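Local coordinates for uncharacterized protein (Streptococcus pneumoniae, PDB 3LFT) that probably serves as the substrate-binding component of an ABC transporter and holds L-tryptophan between its two lobes, at residues 8-13 and 194-199; 69-74 and 89-94; 166-171 and 185-190. All coordinates share one frame; numbering follows the deposited sequence.

Contact 1: residues 8-13 and 194-199. With TRP (tryptophan), chain C.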
ATOM      1  N   LEU A   8       3.644 -14.903   0.242  1.00  5.24           N
ATOM      2  CA  LEU A   8       2.257 -14.739   0.677  1.00  5.61           C
ATOM      3  C   LEU A   8       1.807 -13.350   0.267  1.00  5.22           C
ATOM      4  O   LEU A   8       2.340 -12.344   0.752  1.00  6.15           O
ATOM      5  CB  LEU A   8       2.115 -14.922   2.202  1.00  5.61           C
ATOM      6  CG  LEU A   8       0.696 -14.738   2.759  1.00  5.22           C
ATOM      7  CD1 LEU A   8      -0.267 -15.797   2.213  1.00  6.94           C
ATOM      8  CD2 LEU A   8       0.720 -14.763   4.290  1.00  7.21           C
ATOM      9  N   GLN A   9       0.849 -13.299  -0.659  1.00  5.86           N
ATOM     10  CA  GLN A   9       0.217 -12.042  -1.020  1.00  6.09           C
ATOM     11  C   GLN A   9      -1.059 -11.914  -0.183  1.00  5.98           C
ATOM     12  O   GLN A   9      -1.874 -12.822  -0.133  1.00  5.99           O
ATOM     13  CB  GLN A   9      -0.075 -12.023  -2.511  1.00  6.24           C
ATOM     14  CG  GLN A   9      -0.700 -10.700  -2.964  1.00  6.56           C
ATOM     15  CD  GLN A   9      -0.800 -10.615  -4.470  1.00  7.29           C
ATOM     16  OE1 GLN A   9       0.082 -11.065  -5.204  1.00  8.39           O
ATOM     17  NE2 GLN A   9      -1.894 -10.010  -4.938  1.00  6.64           N
ATOM     18  N   PHE A  10      -1.230 -10.769   0.475  1.00  5.91           N
ATOM     19  CA  PHE A  10      -2.312 -10.659   1.444  1.00  5.65           C
ATOM     20  C   PHE A  10      -3.682 -10.816   0.787  1.00  5.18           C
ATOM     21  O   PHE A  10      -4.547 -11.499   1.328  1.00  5.18           O
ATOM     22  CB  PHE A  10      -2.245  -9.329   2.210  1.00  6.03           C
ATOM     23  CG  PHE A  10      -3.428  -9.088   3.115  1.00  5.24           C
ATOM     24  CD1 PHE A  10      -3.822 -10.042   4.060  1.00  6.54           C
ATOM     25  CD2 PHE A  10      -4.163  -7.910   3.007  1.00  6.57           C
ATOM     26  CE1 PHE A  10      -4.908  -9.817   4.877  1.00  6.10           C
ATOM     27  CE2 PHE A  10      -5.267  -7.677   3.822  1.00  6.75           C
ATOM     28  CZ  PHE A  10      -5.641  -8.630   4.760  1.00  6.66           C
ATOM     29  N   VAL A  11      -3.889 -10.188  -0.372  1.00  6.00           N
ATOM     30  CA  VAL A  11      -5.196 -10.139  -1.012  1.00  6.29           C
ATOM     31  C   VAL A  11      -4.960  -9.768  -2.460  1.00  6.72           C
ATOM     32  O   VAL A  11      -3.907  -9.255  -2.823  1.00  6.54           O
ATOM     33  CB  VAL A  11      -6.115  -9.074  -0.311  1.00  6.21           C
ATOM     34  CG1 VAL A  11      -5.612  -7.645  -0.541  1.00  6.43           C
ATOM     35  CG2 VAL A  11      -7.569  -9.175  -0.720  1.00  7.69           C
ATOM     36  N   SER A  12      -5.962 -10.022  -3.295  1.00  7.03           N
ATOM     37  CA  SER A  12      -5.922  -9.535  -4.672  1.00  7.41           C
ATOM     38  C   SER A  12      -6.438  -8.110  -4.735  1.00  7.70           C
ATOM     39  O   SER A  12      -7.622  -7.846  -4.551  1.00  9.00           O
ATOM     40  CB  SER A  12      -6.750 -10.432  -5.594  1.00  7.27           C
ATOM     41  OG  SER A  12      -6.139 -11.702  -5.704  1.00  9.05           O
ATOM     42  N   HIS A  13      -5.526  -7.175  -4.955  1.00  6.07           N
ATOM     43  CA  HIS A  13      -5.919  -5.888  -5.506  1.00  6.20           C
ATOM     44  C   HIS A  13      -4.835  -5.487  -6.509  1.00  5.60           C
ATOM     45  O   HIS A  13      -3.714  -5.989  -6.430  1.00  5.05           O
ATOM     46  CB  HIS A  13      -6.303  -4.882  -4.401  1.00  5.94           C
ATOM     47  CG  HIS A  13      -5.173  -4.375  -3.568  1.00  4.99           C
ATOM     48  ND1 HIS A  13      -5.025  -4.653  -2.224  1.00  7.01           N
ATOM     49  CD2 HIS A  13      -4.210  -3.481  -3.880  1.00  3.01           C
ATOM     50  CE1 HIS A  13      -3.996  -3.967  -1.752  1.00  3.06           C
ATOM     51  NE2 HIS A  13      -3.474  -3.266  -2.745  1.00  6.96           N
ATOM     52  N   ILE A 194      -2.926   4.252   1.977  1.00  4.94           N
ATOM     53  CA  ILE A 194      -2.451   3.016   1.351  1.00  5.15           C
ATOM     54  C   ILE A 194      -3.010   1.865   2.215  1.00  4.94           C
ATOM     55  O   ILE A 194      -2.367   1.434   3.179  1.00  6.09           O
ATOM     56  CB  ILE A 194      -0.906   2.987   1.230  1.00  5.16           C
ATOM     57  CG1 ILE A 194      -0.362   4.246   0.548  1.00  6.00           C
ATOM     58  CG2 ILE A 194      -0.473   1.762   0.451  1.00  5.66           C
ATOM     59  CD1 ILE A 194       1.164   4.340   0.648  1.00  6.42           C
ATOM     60  N   ASP A 195      -4.221   1.435   1.875  1.00  4.86           N
ATOM     61  CA  ASP A 195      -5.047   0.597   2.739  1.00  4.52           C
ATOM     62  C   ASP A 195      -5.535  -0.583   1.907  1.00  4.74           C
ATOM     63  O   ASP A 195      -6.209  -0.403   0.885  1.00  4.90           O
ATOM     64  CB  ASP A 195      -6.223   1.433   3.264  1.00  5.75           C
ATOM     65  CG  ASP A 195      -7.107   0.661   4.213  1.00  5.87           C
ATOM     66  OD1 ASP A 195      -7.832  -0.253   3.759  1.00  6.35           O
ATOM     67  OD2 ASP A 195      -7.052   0.953   5.437  1.00  6.69           O
ATOM     68  N   ASN A 196      -5.200  -1.801   2.324  1.00  4.50           N
ATOM     69  CA  ASN A 196      -5.542  -2.987   1.531  1.00  4.76           C
ATOM     70  C   ASN A 196      -7.037  -3.281   1.498  1.00  4.83           C
ATOM     71  O   ASN A 196      -7.553  -3.761   0.486  1.00  5.19           O
ATOM     72  CB  ASN A 196      -4.819  -4.213   2.075  1.00  4.65           C
ATOM     73  CG  ASN A 196      -3.329  -4.079   1.958  1.00  4.62           C
ATOM     74  OD1 ASN A 196      -2.777  -4.217   0.868  1.00  4.84           O
ATOM     75  ND2 ASN A 196      -2.655  -3.813   3.073  1.00  5.60           N
ATOM     76  N   THR A 197      -7.722  -3.037   2.611  1.00  5.17           N
ATOM     77  CA  THR A 197      -9.169  -3.286   2.710  1.00  5.39           C
ATOM     78  C   THR A 197      -9.916  -2.407   1.706  1.00  4.76           C
ATOM     79  O   THR A 197     -10.698  -2.903   0.888  1.00  4.82           O
ATOM     80  CB  THR A 197      -9.681  -3.055   4.167  1.00  5.84           C
ATOM     81  OG1 THR A 197      -8.920  -3.887   5.063  1.00  9.05           O
ATOM     82  CG2 THR A 197     -11.176  -3.360   4.307  1.00  5.91           C
ATOM     83  N   ILE A 198      -9.651  -1.101   1.750  1.00  4.83           N
ATOM     84  CA  ILE A 198     -10.365  -0.196   0.854  1.00  4.79           C
ATOM     85  C   ILE A 198      -9.888  -0.447  -0.575  1.00  4.60           C
ATOM     86  O   ILE A 198     -10.693  -0.400  -1.506  1.00  5.31           O
ATOM     87  CB  ILE A 198     -10.202   1.284   1.263  1.00  4.62           C
ATOM     88  CG1 ILE A 198     -10.570   1.480   2.741  1.00  5.07           C
ATOM     89  CG2 ILE A 198     -11.030   2.208   0.364  1.00  5.49           C
ATOM     90  CD1 ILE A 198     -11.997   1.059   3.155  1.00  8.19           C
ATOM     91  N   ALA A 199      -8.602  -0.738  -0.770  1.00  4.22           N
ATOM     92  CA  ALA A 199      -8.156  -0.991  -2.154  1.00  4.91           C
ATOM     93  C   ALA A 199      -8.858  -2.201  -2.763  1.00  5.45           C
ATOM     94  O   ALA A 199      -9.185  -2.220  -3.957  1.00  5.72           O
ATOM     95  CB  ALA A 199      -6.642  -1.153  -2.240  1.00  4.73           C
TER
HETATM   96  N   TRP C   1       1.816  -0.666   1.778  1.00  8.29           N
HETATM   97  CA  TRP C   1       0.605  -1.489   2.063  1.00  8.97           C
HETATM   98  C   TRP C   1       0.743  -2.159   3.391  1.00  8.94           C
HETATM   99  O   TRP C   1       0.063  -3.154   3.659  1.00  8.77           O
HETATM  100  CB  TRP C   1       0.391  -2.507   0.931  1.00  8.71           C
HETATM  101  CG  TRP C   1       0.172  -1.823  -0.395  1.00  7.83           C
HETATM  102  CD1 TRP C   1       1.100  -1.627  -1.418  1.00  8.47           C
HETATM  103  CD2 TRP C   1      -1.074  -1.195  -0.848  1.00  8.23           C
HETATM  104  NE1 TRP C   1       0.508  -0.940  -2.452  1.00  8.55           N
HETATM  105  CE2 TRP C   1      -0.761  -0.644  -2.169  1.00  8.59           C
HETATM  106  CE3 TRP C   1      -2.309  -1.043  -0.261  1.00  8.21           C
HETATM  107  CZ2 TRP C   1      -1.761   0.029  -2.848  1.00  8.72           C
HETATM  108  CZ3 TRP C   1      -3.290  -0.355  -0.969  1.00  9.20           C
HETATM  109  CH2 TRP C   1      -3.004   0.163  -2.248  1.00  8.94           C
HETATM  110  OXT TRP C   1       1.547  -1.704   4.217  1.00  8.45           O

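Contact 2: residues 69-74 and 89-94. With TRP (tryptophan), chain C.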
ATOM      1  N   ILE A  69       3.701  -9.852   0.961  1.00  5.22           N
ATOM      2  CA  ILE A  69       3.234  -8.682   0.198  1.00  5.94           C
ATOM      3  C   ILE A  69       2.064  -8.066   0.942  1.00  6.05           C
ATOM      4  O   ILE A  69       1.006  -8.693   1.064  1.00  6.28           O
ATOM      5  CB  ILE A  69       2.818  -9.042  -1.265  1.00  5.41           C
ATOM      6  CG1 ILE A  69       3.911  -9.867  -1.957  1.00  6.28           C
ATOM      7  CG2 ILE A  69       2.527  -7.740  -2.034  1.00  7.57           C
ATOM      8  CD1 ILE A  69       3.575 -10.294  -3.406  1.00  6.65           C
ATOM      9  N   ALA A  70       2.316  -6.854   1.455  1.00  5.88           N
ATOM     10  CA  ALA A  70       1.423  -6.047   2.310  1.00  5.82           C
ATOM     11  C   ALA A  70       1.598  -6.418   3.779  1.00  5.68           C
ATOM     12  O   ALA A  70       1.986  -7.543   4.126  1.00  5.56           O
ATOM     13  CB  ALA A  70      -0.068  -6.113   1.865  1.00  6.34           C
ATOM     14  N   THR A  71       1.320  -5.453   4.636  1.00  5.51           N
ATOM     15  CA  THR A  71       1.579  -5.543   6.061  1.00  5.59           C
ATOM     16  C   THR A  71       0.967  -6.791   6.737  1.00  5.75           C
ATOM     17  O   THR A  71       1.686  -7.487   7.442  1.00  5.91           O
ATOM     18  CB  THR A  71       1.195  -4.207   6.768  1.00  5.27           C
ATOM     19  OG1 THR A  71       2.111  -3.196   6.360  1.00  5.35           O
ATOM     20  CG2 THR A  71       1.255  -4.321   8.285  1.00  6.20           C
ATOM     21  N   PRO A  72      -0.315  -7.111   6.476  1.00  6.04           N
ATOM     22  CA  PRO A  72      -0.831  -8.305   7.181  1.00  6.30           C
ATOM     23  C   PRO A  72      -0.122  -9.599   6.789  1.00  6.51           C
ATOM     24  O   PRO A  72      -0.018 -10.514   7.612  1.00  6.08           O
ATOM     25  CB  PRO A  72      -2.299  -8.345   6.776  1.00  7.57           C
ATOM     26  CG  PRO A  72      -2.621  -6.883   6.484  1.00  8.40           C
ATOM     27  CD  PRO A  72      -1.385  -6.377   5.776  1.00  7.09           C
ATOM     28  N   ALA A  73       0.355  -9.696   5.549  1.00  5.51           N
ATOM     29  CA  ALA A  73       1.084 -10.888   5.130  1.00  5.86           C
ATOM     30  C   ALA A  73       2.453 -10.965   5.785  1.00  5.49           C
ATOM     31  O   ALA A  73       2.839 -12.012   6.288  1.00  6.01           O
ATOM     32  CB  ALA A  73       1.204 -10.962   3.628  1.00  6.31           C
ATOM     33  N   ALA A  74       3.192  -9.858   5.797  1.00  5.05           N
ATOM     34  CA  ALA A  74       4.487  -9.845   6.456  1.00  5.52           C
ATOM     35  C   ALA A  74       4.327 -10.112   7.951  1.00  4.90           C
ATOM     36  O   ALA A  74       5.135 -10.831   8.514  1.00  5.38           O
ATOM     37  CB  ALA A  74       5.201  -8.514   6.220  1.00  5.54           C
ATOM     38  N   ALA A  89       7.392  -6.920   1.406  1.00  4.98           N
ATOM     39  CA  ALA A  89       7.171  -6.283   0.104  1.00  5.39           C
ATOM     40  C   ALA A  89       6.089  -5.218   0.246  1.00  5.13           C
ATOM     41  O   ALA A  89       4.876  -5.533   0.239  1.00  5.77           O
ATOM     42  CB  ALA A  89       6.767  -7.316  -0.917  1.00  6.03           C
ATOM     43  N   ALA A  90       6.542  -3.970   0.367  1.00  5.17           N
ATOM     44  CA  ALA A  90       5.666  -2.799   0.481  1.00  5.37           C
ATOM     45  C   ALA A  90       4.872  -2.770   1.788  1.00  5.38           C
ATOM     46  O   ALA A  90       3.639  -2.850   1.807  1.00  6.18           O
ATOM     47  CB  ALA A  90       4.746  -2.666  -0.751  1.00  5.28           C
ATOM     48  N   ILE A  91       5.608  -2.623   2.895  1.00  5.05           N
ATOM     49  CA  ILE A  91       5.024  -2.449   4.231  1.00  5.28           C
ATOM     50  C   ILE A  91       5.198  -0.962   4.555  1.00  4.88           C
ATOM     51  O   ILE A  91       6.316  -0.456   4.652  1.00  4.93           O
ATOM     52  CB  ILE A  91       5.771  -3.332   5.255  1.00  5.30           C
ATOM     53  CG1 ILE A  91       5.246  -4.780   5.222  1.00  5.96           C
ATOM     54  CG2 ILE A  91       5.598  -2.804   6.684  1.00  5.56           C
ATOM     55  CD1 ILE A  91       5.036  -5.432   3.848  1.00  6.46           C
ATOM     56  N   THR A  92       4.083  -0.257   4.720  1.00  4.78           N
ATOM     57  CA  THR A  92       4.134   1.207   4.844  1.00  4.90           C
ATOM     58  C   THR A  92       4.853   1.696   6.103  1.00  5.09           C
ATOM     59  O   THR A  92       5.588   2.682   6.070  1.00  5.49           O
ATOM     60  CB  THR A  92       2.714   1.798   4.712  1.00  5.08           C
ATOM     61  OG1 THR A  92       2.291   1.636   3.355  1.00  4.86           O
ATOM     62  CG2 THR A  92       2.595   3.258   5.127  1.00  5.02           C
ATOM     63  N   ASP A  93       4.652   0.993   7.213  1.00  4.83           N
ATOM     64  CA  ASP A  93       5.241   1.418   8.493  1.00  4.87           C
ATOM     65  C   ASP A  93       5.801   0.210   9.248  1.00  4.84           C
ATOM     66  O   ASP A  93       5.150  -0.325  10.143  1.00  5.07           O
ATOM     67  CB  ASP A  93       4.197   2.143   9.351  1.00  5.57           C
ATOM     68  CG  ASP A  93       4.724   2.543  10.720  1.00  5.81           C
ATOM     69  OD1 ASP A  93       5.951   2.521  10.947  1.00  7.20           O
ATOM     70  OD2 ASP A  93       3.891   2.879  11.575  1.00  9.31           O
ATOM     71  N   PRO A  94       7.023  -0.219   8.908  1.00  5.36           N
ATOM     72  CA  PRO A  94       7.591  -1.432   9.510  1.00  5.70           C
ATOM     73  C   PRO A  94       7.777  -1.320  11.024  1.00  5.62           C
ATOM     74  O   PRO A  94       7.588  -2.315  11.713  1.00  6.07           O
ATOM     75  CB  PRO A  94       8.941  -1.591   8.807  1.00  6.08           C
ATOM     76  CG  PRO A  94       8.892  -0.752   7.618  1.00  9.04           C
ATOM     77  CD  PRO A  94       7.800   0.271   7.758  1.00  5.44           C
TER
HETATM   78  N   TRP C   1       1.816  -0.666   1.778  1.00  8.29           N
HETATM   79  CA  TRP C   1       0.605  -1.489   2.063  1.00  8.97           C
HETATM   80  C   TRP C   1       0.743  -2.159   3.391  1.00  8.94           C
HETATM   81  O   TRP C   1       0.063  -3.154   3.659  1.00  8.77           O
HETATM   82  CB  TRP C   1       0.391  -2.507   0.931  1.00  8.71           C
HETATM   83  CG  TRP C   1       0.172  -1.823  -0.395  1.00  7.83           C
HETATM   84  CD1 TRP C   1       1.100  -1.627  -1.418  1.00  8.47           C
HETATM   85  CD2 TRP C   1      -1.074  -1.195  -0.848  1.00  8.23           C
HETATM   86  NE1 TRP C   1       0.508  -0.940  -2.452  1.00  8.55           N
HETATM   87  CE2 TRP C   1      -0.761  -0.644  -2.169  1.00  8.59           C
HETATM   88  CE3 TRP C   1      -2.309  -1.043  -0.261  1.00  8.21           C
HETATM   89  CZ2 TRP C   1      -1.761   0.029  -2.848  1.00  8.72           C
HETATM   90  CZ3 TRP C   1      -3.290  -0.355  -0.969  1.00  9.20           C
HETATM   91  CH2 TRP C   1      -3.004   0.163  -2.248  1.00  8.94           C
HETATM   92  OXT TRP C   1       1.547  -1.704   4.217  1.00  8.45           O
HETATM   93  O   HOH W   1       2.684  -0.973   7.897  1.00  7.21           O

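Contact 3: residues 166-171 and 185-190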
ATOM      1  N   GLU A 166     -12.108  14.106   9.450  1.00  7.64           N
ATOM      2  CA  GLU A 166     -12.967  13.242  10.257  1.00  7.50           C
ATOM      3  C   GLU A 166     -12.690  11.811   9.832  1.00  6.78           C
ATOM      4  O   GLU A 166     -12.601  11.512   8.630  1.00  5.93           O
ATOM      5  CB  GLU A 166     -14.450  13.575  10.037  1.00  7.86           C
ATOM      6  CG  GLU A 166     -15.426  12.807  10.946  1.00 10.63           C
ATOM      7  CD  GLU A 166     -16.822  13.433  11.012  1.00 12.45           C
ATOM      8  OE1 GLU A 166     -17.647  12.935  11.808  1.00 13.95           O
ATOM      9  OE2 GLU A 166     -17.088  14.414  10.279  1.00 13.78           O
ATOM     10  N   THR A 167     -12.554  10.919  10.808  1.00  6.30           N
ATOM     11  CA  THR A 167     -12.207   9.522  10.516  1.00  7.45           C
ATOM     12  C   THR A 167     -13.428   8.610  10.402  1.00  6.99           C
ATOM     13  O   THR A 167     -14.382   8.743  11.181  1.00  7.17           O
ATOM     14  CB  THR A 167     -11.204   8.971  11.535  1.00  8.02           C
ATOM     15  OG1 THR A 167     -11.743   9.106  12.856  1.00  9.66           O
ATOM     16  CG2 THR A 167      -9.900   9.744  11.440  1.00  9.46           C
ATOM     17  N   PHE A 168     -13.394   7.719   9.415  1.00  5.83           N
ATOM     18  CA  PHE A 168     -14.444   6.749   9.155  1.00  5.97           C
ATOM     19  C   PHE A 168     -13.773   5.406   8.945  1.00  6.48           C
ATOM     20  O   PHE A 168     -13.526   4.969   7.810  1.00  7.27           O
ATOM     21  CB  PHE A 168     -15.304   7.159   7.956  1.00  6.46           C
ATOM     22  CG  PHE A 168     -16.041   8.445   8.164  1.00  4.58           C
ATOM     23  CD1 PHE A 168     -17.337   8.443   8.693  1.00  7.10           C
ATOM     24  CD2 PHE A 168     -15.433   9.668   7.861  1.00  5.49           C
ATOM     25  CE1 PHE A 168     -18.017   9.640   8.891  1.00  6.96           C
ATOM     26  CE2 PHE A 168     -16.101  10.866   8.063  1.00  6.68           C
ATOM     27  CZ  PHE A 168     -17.396  10.852   8.579  1.00  7.31           C
ATOM     28  N   ALA A 169     -13.429   4.773  10.060  1.00  6.38           N
ATOM     29  CA  ALA A 169     -12.802   3.462  10.020  1.00  6.75           C
ATOM     30  C   ALA A 169     -13.855   2.380   9.849  1.00  6.40           C
ATOM     31  O   ALA A 169     -14.961   2.467  10.406  1.00  6.83           O
ATOM     32  CB  ALA A 169     -11.970   3.219  11.271  1.00  6.89           C
ATOM     33  N   VAL A 170     -13.517   1.384   9.045  1.00  5.21           N
ATOM     34  CA  VAL A 170     -14.318   0.172   8.892  1.00  5.85           C
ATOM     35  C   VAL A 170     -13.504  -1.042   9.335  1.00  5.30           C
ATOM     36  O   VAL A 170     -12.277  -1.060   9.165  1.00  5.32           O
ATOM     37  CB  VAL A 170     -14.814  -0.013   7.423  1.00  5.26           C
ATOM     38  CG1 VAL A 170     -15.733   1.147   7.005  1.00  7.57           C
ATOM     39  CG2 VAL A 170     -13.663  -0.102   6.421  1.00  5.86           C
ATOM     40  N   PRO A 171     -14.164  -2.069   9.917  1.00  5.12           N
ATOM     41  CA  PRO A 171     -13.403  -3.281  10.272  1.00  5.01           C
ATOM     42  C   PRO A 171     -13.162  -4.244   9.111  1.00  5.63           C
ATOM     43  O   PRO A 171     -12.315  -5.141   9.222  1.00  6.32           O
ATOM     44  CB  PRO A 171     -14.293  -3.950  11.323  1.00  4.70           C
ATOM     45  CG  PRO A 171     -15.685  -3.551  10.930  1.00  4.80           C
ATOM     46  CD  PRO A 171     -15.549  -2.122  10.431  1.00  5.39           C
ATOM     47  N   SER A 185     -22.366  12.898   3.391  1.00  8.11           N
ATOM     48  CA  SER A 185     -23.228  13.985   3.853  0.50  8.49           C
ATOM     49  C   SER A 185     -22.505  14.862   4.877  1.00  8.62           C
ATOM     50  O   SER A 185     -23.013  15.919   5.275  1.00  9.06           O
ATOM     51  CB  SER A 185     -24.506  13.422   4.475  0.50  9.02           C
ATOM     52  OG  SER A 185     -24.301  13.111   5.842  0.50  9.52           O
ATOM     53  N   LYS A 186     -21.319  14.421   5.303  1.00  7.27           N
ATOM     54  CA  LYS A 186     -20.557  15.087   6.369  1.00  7.43           C
ATOM     55  C   LYS A 186     -19.265  15.764   5.909  1.00  7.25           C
ATOM     56  O   LYS A 186     -18.725  16.633   6.613  1.00  8.18           O
ATOM     57  CB  LYS A 186     -20.191  14.084   7.462  1.00  7.03           C
ATOM     58  CG  LYS A 186     -21.384  13.588   8.282  1.00  6.68           C
ATOM     59  CD  LYS A 186     -20.964  12.438   9.188  1.00  7.19           C
ATOM     60  CE  LYS A 186     -22.075  12.025  10.141  1.00  7.19           C
ATOM     61  NZ  LYS A 186     -22.289  13.070  11.186  1.00  9.24           N
ATOM     62  N   VAL A 187     -18.751  15.347   4.755  1.00  7.38           N
ATOM     63  CA  VAL A 187     -17.434  15.807   4.305  1.00  7.27           C
ATOM     64  C   VAL A 187     -17.459  16.280   2.865  1.00  7.27           C
ATOM     65  O   VAL A 187     -18.382  15.953   2.108  1.00  8.09           O
ATOM     66  CB  VAL A 187     -16.334  14.720   4.479  1.00  7.49           C
ATOM     67  CG1 VAL A 187     -16.314  14.199   5.909  1.00  7.84           C
ATOM     68  CG2 VAL A 187     -16.524  13.566   3.483  1.00  7.60           C
ATOM     69  N   ASP A 188     -16.429  17.046   2.498  1.00  6.71           N
ATOM     70  CA  ASP A 188     -16.319  17.589   1.151  1.00  6.94           C
ATOM     71  C   ASP A 188     -15.532  16.705   0.206  1.00  6.19           C
ATOM     72  O   ASP A 188     -15.661  16.825  -1.005  1.00  6.38           O
ATOM     73  CB  ASP A 188     -15.665  18.965   1.196  1.00  7.59           C
ATOM     74  CG  ASP A 188     -16.438  19.948   2.047  1.00  9.05           C
ATOM     75  OD1 ASP A 188     -17.688  19.943   1.973  1.00 10.75           O
ATOM     76  OD2 ASP A 188     -15.781  20.701   2.793  1.00 10.62           O
ATOM     77  N   ALA A 189     -14.700  15.832   0.769  1.00  5.28           N
ATOM     78  CA  ALA A 189     -13.843  14.969  -0.027  1.00  4.84           C
ATOM     79  C   ALA A 189     -13.538  13.733   0.777  1.00  5.83           C
ATOM     80  O   ALA A 189     -13.551  13.779   2.016  1.00  6.19           O
ATOM     81  CB  ALA A 189     -12.530  15.691  -0.388  1.00  5.63           C
ATOM     82  N   ILE A 190     -13.284  12.642   0.069  1.00  4.98           N
ATOM     83  CA  ILE A 190     -12.897  11.368   0.685  1.00  5.82           C
ATOM     84  C   ILE A 190     -11.423  11.155   0.413  1.00  5.22           C
ATOM     85  O   ILE A 190     -10.994  11.305  -0.726  1.00  6.08           O
ATOM     86  CB  ILE A 190     -13.709  10.184   0.102  1.00  5.94           C
ATOM     87  CG1 ILE A 190     -15.210  10.355   0.370  1.00  7.89           C
ATOM     88  CG2 ILE A 190     -13.198   8.837   0.663  1.00  6.12           C
ATOM     89  CD1 ILE A 190     -16.074   9.461  -0.504  1.00  9.30           C
TER

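Contact 1: residues 8-13 and 194-199
Carbon CE1 of His-13 lies 2.9 Å from OD1 of Asn-196, an unusually short approach in which a carbon takes the place expected of a donor. The ring and the amide are turned 40° apart, with the oxygen at the ring edge and near its plane. OD1 is buried and has no hydrogen-bonding partner in the model. A half-turn of the imidazole would put NE2 where CE1 is modelled, within bonding distance of OD1, so the ring orientation, and with it the lack of a partner for OD1, is uncertain.

The face of the same ring is better defined. CB of Ala-199 stands over its centre, 3.6 Å from the centroid and 4° off the normal, a CH-pi contact. His-13 reaches this position with CG between its backbone N and carbonyl carbon (chi1 71°). CB of Asn-196 touches the edge of the Phe-10 ring 3.9 Å from CD2, while Pro-72 packs on that ring and Ala-73 against the Phe-10 side chain.

Asn-196 and Ala-199 belong to a helix N-capped by Asp-195, whose OD1 accepts from Ile-198 N at 2.8 Å. Its OD2 is held by Ser-141 and Ser-147. The ligand lies against this corner: CG2 of Ile-194 sits over the indole plane 3.3 Å from CD2, and Asn-196 ND2 donates to tryptophan O at 2.9 Å. Residues from both lobes of a periplasmic-binding-protein fold thus meet through apolar contacts and the unresolved His-13/Asn-196 approach, with the polar bond of Asn-196 going to the ligand, as would suit a cleft that closes on its substrate.

Contact 2: residues 69-74 and 89-94
Ile-91 lies across the first turn of helix 71-80, three of its side-chain carbons each meeting a different part of it. CD1 comes within 3.6 Å of the carbonyl carbon of Ala-70, CG1 packs on CB of Ala-74, and CG2 touches OG1 of Thr-71 at 3.5 Å. That hydroxyl is anti to its own carbonyl carbon (chi1 -69°), a rotation that turns it to the ligand, where it donates to tryptophan OXT at 2.7 Å. It also accepts from a water that takes the N-H of Asp-93, so the water ties the two segments together.

The strands 65-69 and 86-89 run side by side in a parallel sheet, joined through helix 71-80 in a beta-alpha-beta crossover. At their ends Ala-70 N donates to Ala-89 O at 3.1 Å, while Ile-69 and Ala-89 put their side chains on one face of the sheet. Just past these ends, both segments turn to grip the amino-acid part of the ligand, as expected for a site at the carboxy edge of a parallel sheet.

Thr-71 N, in the first turn of the helix, meets tryptophan O almost straight (2.8 Å, 176°), and the positive end of the helix dipole would probably favour the carboxylate. OXT receives a second donor in Thr-92 N at 3.0 Å. On the amino side, tryptophan N donates to Ala-90 O and to Thr-92 OG1, each at 2.8 Å. The Thr-92 hydroxyl is also bonded to the backbone O of Asp-115, whose carboxylate OD2 binds the ligand too, which would help hold its rotation.

Contact 3: residues 166-171 and 185-190
The ring of Phe-168 meets the segment 185-190 by its rim, and no atom of that segment is stacked squarely over either face. CD of Lys-186 lies at the edge, near the ring plane, 4.0 Å from CZ and nearly as close to CE1. CG1 of Val-187 approaches CE2 obliquely, also at 4.0 Å, the two side chains running antiparallel to one another. The aliphatic part of Lys-186 is extended as far as CE (chi3 173°), which puts the CD methylene, not the ammonium group, at the ring edge.

Glu-166 adds a looser contact. Its carboxylate OE2 is 4.2 Å from CB of Lys-186, and it also passes near CG1 of Val-187. The opposite charges are not in contact: Glu-166 OE1 is 4.7 Å from Lys-186 NZ. Any attraction between the two would probably be weak, without a salt bridge, and partly screened by solvent.

Strand 164-170 is the outermost of a parallel sheet, with strand 135-141 between it and strand 189-192. Helix 176-183 joins the two across that middle strand, and its Thr-179 and Met-183 pack on Phe-168, while Val-187 touches Thr-135. Asp-188 OD2 accepts from the backbone N-H groups of Lys-134 and Thr-135, tying the loop after the helix to the start of strand 135-141.

In the fold
Contacts 1 and 2 are buried and share the tryptophan; contact 3 lies partly exposed at the far side of the second lobe, about 19 Å from the centre of the chain. Contact 2 stays within the first lobe and supplies mostly backbone and hydroxyl groups to the polar end of the ligand. Contact 1 spans both lobes, lines the indole with Ile-194, Ala-199 and His-13, and adds one amide donor to the carboxylate. They adjoin one another, since strand 3-9 is the sheet neighbour of strand 65-69. Contact 3 is linked to contact 1 through strand 189-192, which leads to helix 196-200, and through packing of Ile-198 on Val-170; its chemistry is aliphatic and aromatic, with charges only at its margin.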